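Local structure of peptide amidase (Stenotrophomonas maltophilia, 1M22) at residues Pro216-Gln221 with Leu327-Ala332; Ser390-Leu395 with Ala439-Tyr444; Lys285-Pro290 with Gln453-Pro458; Pro193-Gly198 with Pro416-Ala421; Arg115-Ala120 with Thr239-Arg244. The protein probably hydrolyses amide bonds, as a peptide amidase of the amidase signature family with a serine nucleophile. All blocks are in the same frame, centred on the assembly; numbering follows the deposited sequence.

Interaction 1: residues Pro216-Gln221 with Leu327-Ala332; sequences PISFSQ and LYEFKA
Pro-216 meets the helix through its carbonyl: its O lies 3.6 Å from CD1 of Phe-330, at the edge of that ring. Ile-217 follows at the same edge, its CA near the ring plane, and its O approaches CA of Phe-330 at 3.1 Å in a CA-H...O contact. The Ile-217 side chain starts away from the helix, though CG1 stays 4.4 Å from Phe-330 CD1, and lies about 6 Å from the side chains of Ser-165 and the nucleophile Ser-189. From Ser-218 on, the loop wraps round the carboxylate of Glu-329. Ser-218 OG donates to Glu-329 OE1 at 2.6 Å and, in an ST motif, accepts from the backbone N of Gln-221. Phe-219, its CG between the backbone N and the carbonyl carbon (chi1 53°), stacks its ring on the carboxylate, the planes 12° apart and Glu-329 CD 3.4 Å above the ring, toward the rim; Glu-329 CG adds a CH-pi contact. Ser-220 N donates to Glu-329 OE1 (3.0 Å), from the face opposite to Ser-218 OG, and Ser-220 OG to the syn lone pair of Glu-329 OE2 at 2.7 Å. Tyr-385 OH also bonds OE2, so several bonds hold the buried carboxylate. The loop, between strands 200-203 and 223-228, lies against helix 319-340, with Tyr-385 and Arg-389 of helix 383-407 touching Phe-219.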
# COMPACT_ATOMS: atom_id res chain seq x y z
N PRO A 216 13.50 -2.06 4.16
CA PRO A 216 13.43 -2.14 2.70
C PRO A 216 13.53 -3.45 1.96
O PRO A 216 13.71 -4.53 2.53
CB PRO A 216 14.59 -1.24 2.29
CG PRO A 216 15.66 -1.72 3.27
CD PRO A 216 14.89 -1.82 4.60
N ILE A 217 13.38 -3.31 0.65
CA ILE A 217 13.60 -4.39 -0.30
C ILE A 217 14.43 -3.70 -1.38
O ILE A 217 15.60 -3.99 -1.54
CB ILE A 217 12.33 -4.96 -0.97
CG1 ILE A 217 11.49 -5.75 0.05
CG2 ILE A 217 12.75 -5.91 -2.10
CD1 ILE A 217 10.24 -6.37 -0.54
N SER A 218 13.83 -2.72 -2.06
CA SER A 218 14.50 -2.01 -3.16
C SER A 218 14.45 -0.48 -3.11
O SER A 218 13.37 0.11 -3.10
CB SER A 218 13.86 -2.49 -4.46
OG SER A 218 14.20 -1.66 -5.56
N PHE A 219 15.60 0.17 -3.12
CA PHE A 219 15.57 1.63 -3.12
C PHE A 219 15.08 2.13 -4.48
O PHE A 219 14.60 3.26 -4.59
CB PHE A 219 16.94 2.23 -2.76
CG PHE A 219 18.08 1.72 -3.60
CD1 PHE A 219 18.22 2.12 -4.92
CD2 PHE A 219 19.02 0.87 -3.04
CE1 PHE A 219 19.30 1.67 -5.68
CE2 PHE A 219 20.11 0.42 -3.79
CZ PHE A 219 20.25 0.82 -5.11
N SER A 220 15.18 1.30 -5.51
CA SER A 220 14.72 1.69 -6.83
C SER A 220 13.20 1.66 -6.98
O SER A 220 12.64 2.48 -7.72
CB SER A 220 15.33 0.78 -7.91
OG SER A 220 16.73 1.00 -8.03
N GLN A 221 12.53 0.75 -6.28
CA GLN A 221 11.08 0.60 -6.42
C GLN A 221 10.22 0.83 -5.18
O GLN A 221 9.03 1.09 -5.30
CB GLN A 221 10.78 -0.81 -6.96
CG GLN A 221 11.50 -1.10 -8.27
CD GLN A 221 11.24 -2.48 -8.85
OE1 GLN A 221 11.93 -2.91 -9.78
NE2 GLN A 221 10.24 -3.19 -8.33
N LEU A 327 17.30 -8.53 -5.66
CA LEU A 327 18.21 -9.32 -4.83
C LEU A 327 19.39 -8.48 -4.35
O LEU A 327 19.72 -8.50 -3.16
CB LEU A 327 18.71 -10.54 -5.62
CG LEU A 327 17.68 -11.62 -5.92
CD1 LEU A 327 18.23 -12.60 -6.95
CD2 LEU A 327 17.31 -12.35 -4.63
N TYR A 328 20.01 -7.75 -5.26
CA TYR A 328 21.15 -6.91 -4.90
C TYR A 328 20.77 -5.79 -3.95
O TYR A 328 21.45 -5.55 -2.94
CB TYR A 328 21.79 -6.30 -6.15
CG TYR A 328 22.72 -7.22 -6.91
CD1 TYR A 328 22.22 -8.24 -7.71
CD2 TYR A 328 24.10 -7.06 -6.84
CE1 TYR A 328 23.07 -9.08 -8.43
CE2 TYR A 328 24.96 -7.89 -7.55
CZ TYR A 328 24.44 -8.89 -8.35
OH TYR A 328 25.29 -9.71 -9.07
N GLU A 329 19.69 -5.09 -4.26
CA GLU A 329 19.27 -3.98 -3.43
C GLU A 329 18.75 -4.41 -2.06
O GLU A 329 18.90 -3.69 -1.08
CB GLU A 329 18.23 -3.13 -4.17
CG GLU A 329 18.83 -2.47 -5.42
CD GLU A 329 17.88 -1.52 -6.12
OE1 GLU A 329 16.78 -1.25 -5.57
OE2 GLU A 329 18.23 -1.03 -7.21
N PHE A 330 18.16 -5.60 -1.99
CA PHE A 330 17.66 -6.10 -0.71
C PHE A 330 18.81 -6.32 0.27
O PHE A 330 18.74 -5.89 1.42
CB PHE A 330 16.88 -7.41 -0.90
CG PHE A 330 16.42 -8.04 0.39
CD1 PHE A 330 15.44 -7.42 1.17
CD2 PHE A 330 16.97 -9.23 0.83
CE1 PHE A 330 15.02 -8.00 2.37
CE2 PHE A 330 16.56 -9.82 2.02
CZ PHE A 330 15.59 -9.20 2.80
N LYS A 331 19.87 -6.98 -0.17
CA LYS A 331 20.99 -7.20 0.74
C LYS A 331 21.60 -5.87 1.17
O LYS A 331 21.80 -5.63 2.36
CB LYS A 331 22.08 -8.06 0.09
CG LYS A 331 23.24 -8.33 1.04
CD LYS A 331 24.34 -9.15 0.39
CE LYS A 331 25.44 -9.45 1.40
NZ LYS A 331 26.51 -10.29 0.80
N ALA A 332 21.90 -5.01 0.21
CA ALA A 332 22.50 -3.72 0.51
C ALA A 332 21.61 -2.87 1.41
O ALA A 332 22.07 -2.34 2.42
CB ALA A 332 22.81 -2.98 -0.78

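Interaction 2: residues Ser390-Leu395 with Ala439-Tyr444; sequences SDARRL and AAVAGY
Arg-393 holds the carbonyl of Val-441 with two nitrogens, side-on, where helix 436-442 closes in a Schellman motif with Gly-443 as its C-prime residue. NE donates to Val-441 O at 2.8 Å, in the carbonyl plane and on a lone pair, while NH2 reaches the same oxygen at 3.2 Å from above that plane. Both bonds lie close to the guanidinium plane. Ala-442 O sits 3.0 Å above the guanidinium plane, so two carbonyls of the helix end lie close to the cation, one at its edge and one, without a hydrogen bond to NE, over a face; the partial negative charge there probably suits it. The chain bends at chi2 (41°) and chi3 (59°), the second bend setting NE where it meets Val-441 O. Beside it the helices pack through small groups, with Val-441 CG1 3.7 Å from Ala-392 CB.

Farther out, Ser-220 O accepts from Arg-393 NH2, tying the guanidinium to the loop before strand 223-228. Ala-321 and Leu-325 of helix 319-340 lie against Ala-392. Tyr-444 N closes the turn by donating to Ala-439 O, and the positive phi of Gly-443 (78°) lets the chain turn back, with its CA 3.9 Å above the guanidinium plane of Arg-393.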
# COMPACT_ATOMS: atom_id res chain seq x y z
N SER A 390 19.24 -0.55 -14.77
CA SER A 390 19.01 0.35 -15.90
C SER A 390 17.97 -0.21 -16.87
O SER A 390 17.05 0.50 -17.28
CB SER A 390 20.32 0.61 -16.64
OG SER A 390 20.11 1.46 -17.75
N ASP A 391 18.12 -1.48 -17.24
CA ASP A 391 17.19 -2.11 -18.17
C ASP A 391 15.76 -2.17 -17.66
O ASP A 391 14.82 -1.85 -18.40
CB ASP A 391 17.65 -3.54 -18.52
CG ASP A 391 18.91 -3.56 -19.37
OD1 ASP A 391 19.14 -2.58 -20.12
OD2 ASP A 391 19.66 -4.55 -19.30
N ALA A 392 15.58 -2.57 -16.41
CA ALA A 392 14.25 -2.66 -15.83
C ALA A 392 13.52 -1.32 -15.87
O ALA A 392 12.38 -1.23 -16.32
CB ALA A 392 14.34 -3.17 -14.39
N ARG A 393 14.20 -0.28 -15.40
CA ARG A 393 13.66 1.07 -15.37
C ARG A 393 13.29 1.56 -16.77
O ARG A 393 12.22 2.13 -16.99
CB ARG A 393 14.69 2.00 -14.71
CG ARG A 393 14.24 3.43 -14.46
CD ARG A 393 12.81 3.49 -13.96
NE ARG A 393 12.53 2.78 -12.71
CZ ARG A 393 12.80 3.25 -11.50
NH1 ARG A 393 13.37 4.44 -11.35
NH2 ARG A 393 12.46 2.54 -10.43
N ARG A 394 14.19 1.32 -17.73
CA ARG A 394 13.98 1.73 -19.11
C ARG A 394 12.81 1.00 -19.78
O ARG A 394 11.96 1.63 -20.42
CB ARG A 394 15.26 1.49 -19.92
CG ARG A 394 15.12 1.73 -21.41
CD ARG A 394 16.48 1.60 -22.11
NE ARG A 394 17.08 0.28 -21.90
CZ ARG A 394 16.67 -0.84 -22.48
NH1 ARG A 394 15.63 -0.81 -23.31
NH2 ARG A 394 17.28 -1.98 -22.23
N LEU A 395 12.77 -0.31 -19.64
CA LEU A 395 11.72 -1.12 -20.25
C LEU A 395 10.31 -0.84 -19.73
O LEU A 395 9.35 -0.84 -20.50
CB LEU A 395 12.03 -2.61 -20.07
CG LEU A 395 13.26 -3.14 -20.81
CD1 LEU A 395 13.56 -4.56 -20.35
CD2 LEU A 395 13.03 -3.10 -22.31
N ALA A 439 4.20 -0.08 -13.38
CA ALA A 439 4.33 1.11 -12.56
C ALA A 439 5.35 0.89 -11.44
O ALA A 439 6.15 1.77 -11.14
CB ALA A 439 2.98 1.50 -11.98
N ALA A 440 5.31 -0.28 -10.82
CA ALA A 440 6.23 -0.58 -9.74
C ALA A 440 7.69 -0.53 -10.21
O ALA A 440 8.54 0.08 -9.56
CB ALA A 440 5.92 -1.95 -9.15
N VAL A 441 7.98 -1.18 -11.33
CA VAL A 441 9.34 -1.22 -11.85
C VAL A 441 9.80 0.13 -12.41
O VAL A 441 10.97 0.48 -12.29
CB VAL A 441 9.45 -2.33 -12.92
CG1 VAL A 441 10.84 -2.35 -13.54
CG2 VAL A 441 9.15 -3.68 -12.27
N ALA A 442 8.88 0.88 -13.00
CA ALA A 442 9.22 2.20 -13.54
C ALA A 442 9.35 3.23 -12.43
O ALA A 442 9.95 4.29 -12.64
CB ALA A 442 8.15 2.64 -14.53
N GLY A 443 8.79 2.93 -11.26
CA GLY A 443 8.81 3.87 -10.16
C GLY A 443 7.75 4.94 -10.39
O GLY A 443 7.85 6.05 -9.86
N TYR A 444 6.74 4.59 -11.19
CA TYR A 444 5.65 5.50 -11.54
C TYR A 444 4.43 5.27 -10.66
O TYR A 444 4.26 4.21 -10.08
CB TYR A 444 5.26 5.30 -13.00
CG TYR A 444 6.28 5.78 -14.02
CD1 TYR A 444 7.50 6.34 -13.62
CD2 TYR A 444 6.02 5.67 -15.38
CE1 TYR A 444 8.44 6.78 -14.58
CE2 TYR A 444 6.94 6.10 -16.33
CZ TYR A 444 8.14 6.65 -15.92
OH TYR A 444 9.04 7.09 -16.87

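Interaction 3: residues Lys285-Pro290 with Gln453-Pro458; sequences KYRGMP and QIDGLP
Two beta turns meet here, a type II turn from Tyr-286 to Met-289 leading into helix 289-302, and a type I' turn from Ile-454 to Leu-457 that joins strands 446-454 and 457-464 as a beta hairpin of the central sheet. The hairpin presents Ile-454 and Asp-455 to the other turn. Ile-454 enters with its CD1 foremost, 3.5 Å from both Arg-287 O and Gly-288 C. The same methyl lies at the edge of the Tyr-286 ring, 4.3 Å from CD1 of that residue, and makes a looser contact with CE of Met-289. CG1 stands anti to the carbonyl carbon (chi1 -64°) and CD1 continues in an extended line, which carries the methyl into the turn. Gly-288 has a positive phi that itself calls for glycine, and a beta carbon there would point at Ile-454 and collide with its CG2. On the outer side Arg-287 bends at chi3 (67°) and crosses Asp-455 at about a right angle. Its NH1 and NH2 both close end-on upon one oxygen, Asp-455 OD2, each at 2.9 Å. This oxygen lies near the guanidinium plane; NH1 meets it on the syn lone pair and NH2 nearly along its C-O bond. Tyr-286 OH turns to another partner, the backbone N of Val-420, and its ring meets Phe-431 edge-to-face. The contact therefore combines a buried isoleucine with a salt bridge between two exposed residues; at that exposure solvent probably screens the charge pair, whose two bonds probably help to place the guanidinium against the hairpin.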
# COMPACT_ATOMS: atom_id res chain seq x y z
N LYS A 285 -10.24 -11.19 -19.82
CA LYS A 285 -11.10 -12.36 -20.03
C LYS A 285 -11.18 -13.27 -18.81
O LYS A 285 -11.70 -14.38 -18.89
CB LYS A 285 -10.62 -13.15 -21.24
CG LYS A 285 -10.47 -12.32 -22.51
CD LYS A 285 -11.74 -11.52 -22.82
CE LYS A 285 -12.93 -12.42 -23.11
NZ LYS A 285 -14.16 -11.62 -23.40
N TYR A 286 -10.66 -12.80 -17.69
CA TYR A 286 -10.70 -13.54 -16.44
C TYR A 286 -12.18 -13.83 -16.15
O TYR A 286 -13.03 -12.98 -16.40
CB TYR A 286 -10.06 -12.69 -15.34
CG TYR A 286 -10.03 -13.30 -13.96
CD1 TYR A 286 -11.09 -13.14 -13.08
CD2 TYR A 286 -8.90 -14.00 -13.51
CE1 TYR A 286 -11.04 -13.64 -11.78
CE2 TYR A 286 -8.85 -14.51 -12.22
CZ TYR A 286 -9.92 -14.33 -11.36
OH TYR A 286 -9.85 -14.81 -10.07
N ARG A 287 -12.47 -15.02 -15.65
CA ARG A 287 -13.85 -15.40 -15.36
C ARG A 287 -14.64 -14.35 -14.57
O ARG A 287 -14.28 -14.03 -13.43
CB ARG A 287 -13.88 -16.74 -14.60
CG ARG A 287 -15.28 -17.31 -14.42
CD ARG A 287 -15.27 -18.59 -13.59
NE ARG A 287 -14.88 -18.34 -12.20
CZ ARG A 287 -15.58 -17.61 -11.34
NH1 ARG A 287 -16.73 -17.06 -11.72
NH2 ARG A 287 -15.15 -17.44 -10.10
N GLY A 288 -15.70 -13.83 -15.18
CA GLY A 288 -16.53 -12.84 -14.53
C GLY A 288 -16.08 -11.40 -14.71
O GLY A 288 -16.78 -10.47 -14.32
N MET A 289 -14.91 -11.21 -15.31
CA MET A 289 -14.36 -9.88 -15.51
C MET A 289 -14.95 -9.04 -16.66
O MET A 289 -15.17 -7.84 -16.49
CB MET A 289 -12.84 -9.97 -15.70
CG MET A 289 -12.10 -8.64 -15.56
SD MET A 289 -12.11 -7.99 -13.87
CE MET A 289 -10.83 -8.99 -13.12
N PRO A 290 -15.22 -9.66 -17.82
CA PRO A 290 -15.77 -8.89 -18.94
C PRO A 290 -16.86 -7.86 -18.62
O PRO A 290 -16.77 -6.70 -19.01
CB PRO A 290 -16.25 -9.98 -19.90
CG PRO A 290 -15.21 -11.03 -19.71
CD PRO A 290 -15.06 -11.08 -18.20
N GLN A 453 -17.55 -6.66 -7.82
CA GLN A 453 -17.20 -7.94 -7.23
C GLN A 453 -17.56 -9.06 -8.18
O GLN A 453 -18.38 -8.90 -9.08
CB GLN A 453 -17.96 -8.15 -5.91
CG GLN A 453 -17.63 -7.16 -4.81
CD GLN A 453 -18.44 -7.41 -3.54
OE1 GLN A 453 -18.22 -6.75 -2.52
NE2 GLN A 453 -19.37 -8.35 -3.60
N ILE A 454 -16.91 -10.20 -7.98
CA ILE A 454 -17.18 -11.41 -8.75
C ILE A 454 -17.41 -12.46 -7.68
O ILE A 454 -16.52 -12.74 -6.87
CB ILE A 454 -15.99 -11.83 -9.64
CG1 ILE A 454 -15.72 -10.75 -10.70
CG2 ILE A 454 -16.29 -13.17 -10.31
CD1 ILE A 454 -14.51 -11.03 -11.58
N ASP A 455 -18.62 -13.01 -7.64
CA ASP A 455 -18.97 -14.03 -6.65
C ASP A 455 -18.73 -13.54 -5.22
O ASP A 455 -18.30 -14.31 -4.36
CB ASP A 455 -18.16 -15.30 -6.90
CG ASP A 455 -18.44 -15.91 -8.26
OD1 ASP A 455 -19.63 -16.16 -8.58
OD2 ASP A 455 -17.48 -16.15 -9.02
N GLY A 456 -19.00 -12.26 -4.98
CA GLY A 456 -18.83 -11.70 -3.65
C GLY A 456 -17.44 -11.25 -3.26
O GLY A 456 -17.23 -10.75 -2.16
N LEU A 457 -16.47 -11.41 -4.17
CA LEU A 457 -15.09 -11.01 -3.89
C LEU A 457 -14.75 -9.75 -4.69
O LEU A 457 -14.99 -9.69 -5.89
CB LEU A 457 -14.15 -12.16 -4.24
CG LEU A 457 -14.41 -13.46 -3.46
CD1 LEU A 457 -13.50 -14.56 -3.97
CD2 LEU A 457 -14.18 -13.22 -1.97
N PRO A 458 -14.17 -8.74 -4.02
CA PRO A 458 -13.81 -7.48 -4.69
C PRO A 458 -12.84 -7.54 -5.86
O PRO A 458 -11.91 -8.34 -5.88
CB PRO A 458 -13.23 -6.64 -3.55
CG PRO A 458 -13.93 -7.16 -2.34
CD PRO A 458 -13.92 -8.65 -2.58

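Interaction 4: residues Pro193-Gly198 with Pro416-Ala421; sequences PAAING and PTTGVA
The last turn of helix 191-196 runs beside the irregular chain that follows strand 412-416, the CA atoms of Ile-196 and Ala-421 coming to 5.9 Å and those of Ala-195 and Thr-417 to 6.5 Å. Ala-195 directs its CB at Thr-417 and touches both CB and CG2 of that threonine at 3.7 Å. Ile-196 makes most of the contacts. Its CD1 comes within 3.3 Å of Gly-419 O and 3.5 Å of Ala-421 N, so the methyl rests against the backbone of the loop, while CG2 meets Ala-421 CB at 4.0 Å. With chi1 at -73° and chi2 at -73° the isoleucine is folded, and its side chain crosses that of Thr-418 at about a right angle, CG2 of the threonine lying against CG1 and CD1. The hydroxyls look elsewhere: Thr-417 OG1 bonds to Thr-448 OG1 and Thr-418 OG1 to Glu-434 OE2.

No direct hydrogen bond joins the segments, but one water bridges them, donating to Ile-196 O at 2.9 Å and accepting from Ala-421 N at 3.0 Å. Ile-196 O, near the helix end, is thus met by both this water and Asn-154 ND2. Next to it the helix finishes in a Schellman motif with Gly-198 as the C-prime residue, packed against the loop that leaves strand 412-416 of the central mixed sheet.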
# COMPACT_ATOMS: atom_id res chain seq x y z
N PRO A 193 -3.28 -5.98 -2.69
CA PRO A 193 -4.15 -6.25 -1.54
C PRO A 193 -5.28 -5.23 -1.43
O PRO A 193 -6.35 -5.53 -0.91
CB PRO A 193 -3.18 -6.23 -0.35
CG PRO A 193 -2.02 -5.39 -0.83
CD PRO A 193 -1.88 -5.79 -2.28
N ALA A 194 -5.06 -4.01 -1.91
CA ALA A 194 -6.13 -3.03 -1.86
C ALA A 194 -7.30 -3.52 -2.72
O ALA A 194 -8.45 -3.54 -2.28
CB ALA A 194 -5.64 -1.67 -2.34
N ALA A 195 -7.01 -3.94 -3.95
CA ALA A 195 -8.05 -4.43 -4.84
C ALA A 195 -8.73 -5.69 -4.30
O ALA A 195 -9.95 -5.81 -4.34
CB ALA A 195 -7.47 -4.70 -6.23
N ILE A 196 -7.91 -6.62 -3.81
CA ILE A 196 -8.39 -7.89 -3.27
C ILE A 196 -9.33 -7.71 -2.08
O ILE A 196 -10.23 -8.53 -1.85
CB ILE A 196 -7.17 -8.77 -2.89
CG1 ILE A 196 -6.50 -9.30 -4.17
CG2 ILE A 196 -7.58 -9.91 -1.95
CD1 ILE A 196 -7.28 -10.38 -4.88
N ASN A 197 -9.13 -6.63 -1.32
CA ASN A 197 -9.96 -6.35 -0.15
C ASN A 197 -10.94 -5.19 -0.35
O ASN A 197 -11.43 -4.62 0.62
CB ASN A 197 -9.06 -6.12 1.07
CG ASN A 197 -8.29 -7.37 1.47
OD1 ASN A 197 -8.86 -8.30 2.04
ND2 ASN A 197 -7.00 -7.41 1.15
N GLY A 198 -11.20 -4.84 -1.60
CA GLY A 198 -12.17 -3.80 -1.91
C GLY A 198 -11.95 -2.38 -1.41
O GLY A 198 -12.92 -1.69 -1.07
N PRO A 416 -7.96 -4.06 -15.14
CA PRO A 416 -8.41 -4.64 -13.87
C PRO A 416 -7.09 -4.77 -13.10
O PRO A 416 -6.06 -5.07 -13.70
CB PRO A 416 -8.96 -6.00 -14.28
CG PRO A 416 -9.39 -5.80 -15.71
CD PRO A 416 -8.27 -4.95 -16.27
N THR A 417 -7.11 -4.55 -11.79
CA THR A 417 -5.89 -4.65 -11.01
C THR A 417 -5.34 -6.07 -10.94
O THR A 417 -4.15 -6.31 -11.15
CB THR A 417 -6.13 -4.12 -9.59
OG1 THR A 417 -6.67 -2.80 -9.68
CG2 THR A 417 -4.83 -4.08 -8.79
N THR A 418 -6.22 -7.02 -10.63
CA THR A 418 -5.85 -8.42 -10.52
C THR A 418 -7.13 -9.24 -10.49
O THR A 418 -8.20 -8.72 -10.79
CB THR A 418 -5.02 -8.65 -9.22
OG1 THR A 418 -4.58 -10.01 -9.16
CG2 THR A 418 -5.86 -8.33 -7.98
N GLY A 419 -7.02 -10.52 -10.16
CA GLY A 419 -8.20 -11.37 -10.09
C GLY A 419 -8.78 -11.28 -8.69
O GLY A 419 -8.54 -10.31 -7.98
N VAL A 420 -9.55 -12.29 -8.29
CA VAL A 420 -10.15 -12.27 -6.96
C VAL A 420 -9.37 -13.13 -5.97
O VAL A 420 -8.51 -13.92 -6.35
CB VAL A 420 -11.61 -12.76 -6.98
CG1 VAL A 420 -12.45 -11.84 -7.85
CG2 VAL A 420 -11.67 -14.20 -7.49
N ALA A 421 -9.68 -12.95 -4.69
CA ALA A 421 -9.02 -13.70 -3.63
C ALA A 421 -9.16 -15.20 -3.84
O ALA A 421 -10.19 -15.68 -4.33
CB ALA A 421 -9.60 -13.30 -2.28
O HOH W 1 -11.03 -10.38 -3.96

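Interaction 5: residues Arg115-Ala120 with Thr239-Arg244; sequences RRLRDA and TAIAGR
Arg-116 NE donates to Ala-240 O at 2.8 Å, the N-H...O angle being 144° and the donor tilted 26° from the carbonyl plane. The arginine comes alongside the C-terminal end of the other helix, its CB and CD also passing near the same oxygen. Its CG lies anti to the carbonyl carbon and the chain bends at chi3 (69°), which brings NE to Ala-240 O. Ala-242 O lies over one face of the guanidinium, 3.6 Å from CZ, without a hydrogen bond to NE, and Ile-241 O approaches CD at 3.6 Å. Carbonyls of three successive residues thus lie near the end of the arginine, a positive group that would probably suit the C-terminal end of the helix. NH1 has a further, weak bond to Tyr-112 OH.

The contact packs helix 112-119 against the end of helix 231-241, both belonging to the helical layers that cover the central mixed sheet of the amidase fold. Beside the polar part, Leu-117 and Ile-241 lie side by side and point the same way. CD2 and CG of the leucine each stand 3.7 Å from Ile-241 CG2, and CD2 also reaches Ala-240 CB at 4.2 Å. Ala-120 CB closes on Ala-240 CB at 4.4 Å. On the sheet side Leu-117 rests on Leu-83 and Leu-85 of strand 82-86, the strand that ends in the catalytic Lys-86.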
# COMPACT_ATOMS: atom_id res chain seq x y z
N ARG A 115 6.63 10.73 11.47
CA ARG A 115 6.81 12.01 12.15
C ARG A 115 5.87 13.01 11.48
O ARG A 115 5.24 13.83 12.16
CB ARG A 115 8.26 12.48 12.04
CG ARG A 115 9.26 11.56 12.73
CD ARG A 115 10.55 12.28 13.11
NE ARG A 115 11.35 12.70 11.96
CZ ARG A 115 12.08 11.87 11.22
NH1 ARG A 115 12.11 10.57 11.49
NH2 ARG A 115 12.78 12.34 10.20
N ARG A 116 5.75 12.94 10.16
CA ARG A 116 4.86 13.85 9.46
C ARG A 116 3.40 13.61 9.84
O ARG A 116 2.64 14.55 10.04
CB ARG A 116 5.02 13.72 7.94
CG ARG A 116 6.34 14.24 7.39
CD ARG A 116 6.30 14.31 5.87
NE ARG A 116 5.38 15.35 5.39
CZ ARG A 116 5.64 16.66 5.45
NH1 ARG A 116 6.78 17.09 5.96
NH2 ARG A 116 4.75 17.53 4.99
N LEU A 117 3.00 12.34 9.94
CA LEU A 117 1.63 12.02 10.31
C LEU A 117 1.31 12.49 11.72
O LEU A 117 0.24 13.04 11.97
CB LEU A 117 1.38 10.52 10.19
CG LEU A 117 1.25 9.99 8.76
CD1 LEU A 117 1.29 8.48 8.77
CD2 LEU A 117 -0.04 10.50 8.14
N ARG A 118 2.23 12.28 12.65
CA ARG A 118 1.99 12.70 14.02
C ARG A 118 1.97 14.22 14.14
O ARG A 118 1.16 14.77 14.89
CB ARG A 118 3.03 12.07 14.96
CG ARG A 118 2.66 10.63 15.32
CD ARG A 118 3.69 9.94 16.20
NE ARG A 118 3.09 8.82 16.91
CZ ARG A 118 3.73 7.70 17.24
NH1 ARG A 118 5.01 7.54 16.92
NH2 ARG A 118 3.09 6.74 17.90
N ASP A 119 2.83 14.91 13.38
CA ASP A 119 2.83 16.37 13.42
C ASP A 119 1.51 16.88 12.86
O ASP A 119 1.01 17.93 13.28
CB ASP A 119 4.00 16.93 12.60
CG ASP A 119 5.35 16.63 13.22
OD1 ASP A 119 5.46 16.68 14.46
OD2 ASP A 119 6.31 16.35 12.46
N ALA A 120 0.93 16.13 11.93
CA ALA A 120 -0.35 16.49 11.32
C ALA A 120 -1.52 16.18 12.26
O ALA A 120 -2.68 16.49 11.95
CB ALA A 120 -0.53 15.74 10.00
N THR A 239 -1.32 13.90 1.10
CA THR A 239 -0.99 15.29 1.37
C THR A 239 -0.11 15.42 2.62
O THR A 239 0.79 16.25 2.67
CB THR A 239 -2.28 16.12 1.57
OG1 THR A 239 -3.05 16.10 0.36
CG2 THR A 239 -1.94 17.57 1.92
N ALA A 240 -0.38 14.59 3.61
CA ALA A 240 0.39 14.63 4.85
C ALA A 240 1.76 13.95 4.80
O ALA A 240 2.70 14.42 5.44
CB ALA A 240 -0.44 14.04 5.99
N ILE A 241 1.87 12.86 4.06
CA ILE A 241 3.14 12.13 4.01
C ILE A 241 4.13 12.54 2.93
O ILE A 241 5.32 12.25 3.04
CB ILE A 241 2.92 10.59 3.94
CG1 ILE A 241 2.23 10.21 2.63
CG2 ILE A 241 2.10 10.13 5.14
CD1 ILE A 241 2.05 8.70 2.46
N ALA A 242 3.66 13.20 1.88
CA ALA A 242 4.56 13.62 0.81
C ALA A 242 5.51 14.71 1.30
O ALA A 242 5.10 15.60 2.05
CB ALA A 242 3.77 14.13 -0.39
N GLY A 243 6.77 14.64 0.89
CA GLY A 243 7.71 15.66 1.30
C GLY A 243 9.16 15.25 1.14
O GLY A 243 9.50 14.07 1.17
N ARG A 244 10.03 16.25 0.97
CA ARG A 244 11.46 16.01 0.82
C ARG A 244 12.09 15.65 2.16
O ARG A 244 11.76 16.23 3.20
CB ARG A 244 12.14 17.25 0.24
CG ARG A 244 13.60 17.06 -0.11
CD ARG A 244 14.17 18.29 -0.80
NE ARG A 244 15.55 18.08 -1.22
CZ ARG A 244 16.27 18.98 -1.89
NH1 ARG A 244 15.74 20.16 -2.21
NH2 ARG A 244 17.52 18.71 -2.23

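In the fold
Interactions 1 and 2 touch, their centres 14 Å apart: Ser-220 O of the first probably accepts from Arg-393 NH2 of the second at 2.7 Å. Interactions 3 and 4 lie closer still, centres 10 Å apart, and are probably joined by Tyr-286 OH and Val-420 N at 3.1 Å. Interaction 5 stands alone, its nearest atoms about 13 Å from interactions 1 and 2 and about 14 Å from interaction 4, which lies on the opposite side of the chain's centre. Interaction 1 comes nearest the active site, Phe-219 lying about 3 Å from a bound HEPES molecule; side chains of interactions 4 and 5 are about 11 Å from Ser-189 and 10 Å from Lys-86.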